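Local coordinates for multidrug resistance protein (Vibrio cholerae, PDB 1YC9) that forms an outer membrane channel as a member of the outer membrane factor family and probably serves in multidrug efflux, at the interface of chains A and B. Numbering follows the deposited sequence. Chains: chain A/B, multidrug resistance protein.

Contact 1: the interface of chains A and B. Residues chain A 319-321; chain B 74-76, 106.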
# COMPACT_ATOMS: atom_id res chain seq x y z
N LEU A 319 -11.80 -33.23 26.85
CA LEU A 319 -12.78 -33.12 25.80
C LEU A 319 -13.64 -31.87 26.20
O LEU A 319 -14.31 -31.91 27.20
CB LEU A 319 -13.68 -34.31 25.78
CG LEU A 319 -14.90 -34.23 24.88
CD1 LEU A 319 -14.54 -33.90 23.46
CD2 LEU A 319 -15.83 -35.44 24.96
N PRO A 320 -13.60 -30.82 25.43
CA PRO A 320 -14.43 -29.64 25.68
C PRO A 320 -15.87 -30.07 25.50
O PRO A 320 -16.15 -30.81 24.59
CB PRO A 320 -14.05 -28.68 24.56
CG PRO A 320 -12.81 -29.27 23.87
CD PRO A 320 -12.76 -30.64 24.22
N LEU A 321 -16.79 -29.63 26.34
CA LEU A 321 -18.20 -30.04 26.21
C LEU A 321 -19.07 -28.85 25.85
O LEU A 321 -20.05 -28.97 25.13
CB LEU A 321 -18.72 -30.72 27.48
CG LEU A 321 -18.13 -32.06 27.87
CD1 LEU A 321 -18.62 -32.46 29.24
CD2 LEU A 321 -18.44 -33.07 26.78
N LEU B 74 -17.46 -25.91 30.06
CA LEU B 74 -17.63 -27.19 30.63
C LEU B 74 -16.69 -28.12 29.77
O LEU B 74 -16.58 -27.97 28.56
CB LEU B 74 -19.05 -27.71 30.45
CG LEU B 74 -20.12 -27.01 31.33
CD1 LEU B 74 -21.60 -27.19 30.81
CD2 LEU B 74 -19.91 -27.59 32.74
N GLY B 75 -16.07 -29.03 30.48
CA GLY B 75 -15.16 -29.99 29.87
C GLY B 75 -15.08 -31.27 30.64
O GLY B 75 -15.45 -31.34 31.79
N LEU B 76 -14.66 -32.37 29.96
CA LEU B 76 -14.48 -33.62 30.62
C LEU B 76 -12.97 -33.90 30.62
O LEU B 76 -12.33 -33.64 29.62
CB LEU B 76 -15.17 -34.73 29.84
CG LEU B 76 -14.98 -36.19 30.24
CD1 LEU B 76 -15.99 -37.04 29.50
CD2 LEU B 76 -13.52 -36.69 29.81
N LEU B 106 -15.93 -33.96 35.45
CA LEU B 106 -16.57 -32.92 34.69
C LEU B 106 -16.10 -31.62 35.36
O LEU B 106 -16.18 -31.51 36.56
CB LEU B 106 -18.09 -33.10 34.83
CG LEU B 106 -18.97 -32.11 34.09
CD1 LEU B 106 -18.72 -32.13 32.63
CD2 LEU B 106 -20.44 -32.49 34.38
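A:Leu319 and B:Leu76 pair antiparallel where strand 309-322 meets strand 73-84 of the next chain, joining two subunits in the wall of the beta-barrel that outer membrane factors place in the membrane. The two residues exchange backbone bonds: A:Leu319 N gives to B:Leu76 O at 2.9 Å, and B:Leu76 N returns a bond of 2.8 Å to A:Leu319 O. Further along, A:Leu321 N reaches B:Leu74 O, also at 2.8 Å. Between these rungs A:Pro320 faces B:Gly75. Proline fits here: the backbone bonds to chain B come from its neighbours, so its missing N-H probably costs this seam little. B:Gly75, with no side chain, lets a leucine lean across its backbone.

That leucine is A:Leu321, which loses 68 Å² of surface to chain B. Its CB lies 3.6 Å from B:Leu74 O. With CG anti to the carbonyl carbon (chi1 -67°), this branch point comes within 4.1 Å of B:Gly75 CA. CD1 continues over B:Gly75 to B:Leu106 CD1, tip to tip at a tight 3.4 Å, the two side chains crossing near a right angle; the apolar branch of leucine suits this reach across strand 73-84 to strand 98-111. The other methyl, A:Leu321 CD2, turns back along its own strand and lies 4.0 Å from A:Leu319 CD2.

Contact 2: the interface of chains A and B. Residues chain A 326, 329-330, 332-333; chain B 58, 61-62, 65.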
# COMPACT_ATOMS: atom_id res chain seq x y z
N ARG A 326 -16.47 -20.40 21.55
CA ARG A 326 -15.03 -20.31 21.28
C ARG A 326 -14.70 -21.28 20.13
O ARG A 326 -14.14 -20.85 19.10
CB ARG A 326 -14.24 -20.63 22.52
CG ARG A 326 -12.73 -20.63 22.37
CD ARG A 326 -12.03 -20.55 23.70
NE ARG A 326 -12.42 -21.60 24.66
CZ ARG A 326 -12.07 -22.89 24.61
NH1 ARG A 326 -11.33 -23.39 23.64
NH2 ARG A 326 -12.50 -23.68 25.57
N GLY A 329 -16.84 -20.38 16.84
CA GLY A 329 -16.37 -19.18 16.23
C GLY A 329 -14.99 -19.40 15.56
O GLY A 329 -14.74 -18.78 14.53
N GLN A 330 -14.12 -20.19 16.18
CA GLN A 330 -12.80 -20.46 15.63
C GLN A 330 -12.91 -21.21 14.32
O GLN A 330 -12.20 -20.89 13.36
CB GLN A 330 -11.97 -21.27 16.65
CG GLN A 330 -11.24 -20.39 17.63
CD GLN A 330 -10.33 -21.13 18.62
OE1 GLN A 330 -9.50 -21.90 18.20
NE2 GLN A 330 -10.47 -20.84 19.89
N THR A 332 -15.69 -21.09 12.31
CA THR A 332 -16.15 -20.10 11.36
C THR A 332 -15.01 -19.21 10.81
O THR A 332 -14.94 -18.98 9.62
CB THR A 332 -17.28 -19.24 12.00
OG1 THR A 332 -18.39 -20.11 12.26
CG2 THR A 332 -17.76 -18.16 11.03
N SER A 333 -14.14 -18.73 11.68
CA SER A 333 -13.04 -17.89 11.27
C SER A 333 -12.08 -18.68 10.36
O SER A 333 -11.59 -18.11 9.37
CB SER A 333 -12.36 -17.32 12.50
OG SER A 333 -13.23 -16.35 13.06
N GLY B 58 -15.40 -13.84 8.57
CA GLY B 58 -14.32 -13.83 9.54
C GLY B 58 -14.69 -13.04 10.77
O GLY B 58 -14.51 -13.48 11.90
N GLY B 61 -17.21 -14.90 12.83
CA GLY B 61 -16.52 -15.86 13.67
C GLY B 61 -15.78 -15.25 14.82
O GLY B 61 -15.78 -15.83 15.91
N PHE B 62 -15.16 -14.11 14.62
CA PHE B 62 -14.42 -13.46 15.69
C PHE B 62 -15.42 -13.02 16.78
O PHE B 62 -15.17 -13.21 17.95
CB PHE B 62 -13.61 -12.30 15.23
CG PHE B 62 -12.89 -11.58 16.39
CD1 PHE B 62 -11.75 -12.14 16.99
CD2 PHE B 62 -13.39 -10.41 16.90
CE1 PHE B 62 -11.09 -11.50 18.06
CE2 PHE B 62 -12.76 -9.74 18.01
CZ PHE B 62 -11.62 -10.30 18.57
N GLN B 65 -16.50 -16.03 18.77
CA GLN B 65 -15.46 -16.37 19.72
C GLN B 65 -15.44 -15.42 20.93
O GLN B 65 -15.35 -15.88 22.07
CB GLN B 65 -14.08 -16.29 19.06
CG GLN B 65 -13.86 -17.26 17.93
CD GLN B 65 -12.38 -17.08 17.36
OE1 GLN B 65 -11.45 -17.04 18.13
NE2 GLN B 65 -12.25 -16.82 16.08
O HOH W 1 -11.19 -18.03 20.61
O HOH W 2 -11.59 -14.09 12.27
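B:Gln65 lies against A:Gly329, A:Gln330 and A:Ser333, packing helix 47-67 of one subunit on helix 326-391 of the next. The site belongs to the alpha-helical tunnel that outer membrane factors extend from the barrel into the periplasm, and this helix packing joins neighbouring subunits of its wall.

Packing is carried by methylenes: CG of B:Gln65 sits 3.4 Å from A:Gly329 C, resting on the peptide that leads into A:Gln330; no side chain at A:Gly329 stands in its way. Beyond CG the chain is extended (chi2 -179°), laying the terminal amide beside A:Gln330 CG, with NE2 turned to A:Ser333. The two glutamine side chains cross at about a right angle with amide planes 50° apart, so the amides do not stack; instead A:Gln330 CG touches B:Gln65 CD at 3.5 Å. Glutamine suits both positions, since its methylenes pack while its amide stays polar. A:Thr332 CG2 makes only a slight contact, 3.7 Å from B:Gly61 CA; with no side chain there, the helices can come close.

The direct polar contacts of A:Ser333 across the interface are weak. B:Gln65 NE2 donates to the hydroxyl OG of A:Ser333 at 3.2 Å, bent to 129° at the hydrogen. The hydroxyl's one hydrogen is shared among B:Gly58 O, A:Gly329 O and perhaps water 2, so it cannot serve all of them fully. Serine is small enough to fit beside B:Gly61 and can both donate and accept.

Waters supply shorter links. Water 2 joins A:Ser333 OG to B:Gly58 O. Water 1 stands between the glutamine tips, 3.0 Å from A:Gln330 NE2 and 2.7 Å from B:Gln65 OE1.

Contact 1 and contact 2 lie about 20 Å apart, centre to centre, along the same seam between neighbouring subunits. They share no residue, but their main elements follow one another closely in each chain: strand 309-322 runs into helix 326-391 in chain A, and helix 47-67 comes shortly before strand 73-84 in chain B. The same two stretches of chain therefore meet twice, once as a continuous sheet in the barrel and once as packed helices beyond it. Repeated around the three copies of the assembly, the pair would help keep the barrel and the helical tunnel in register.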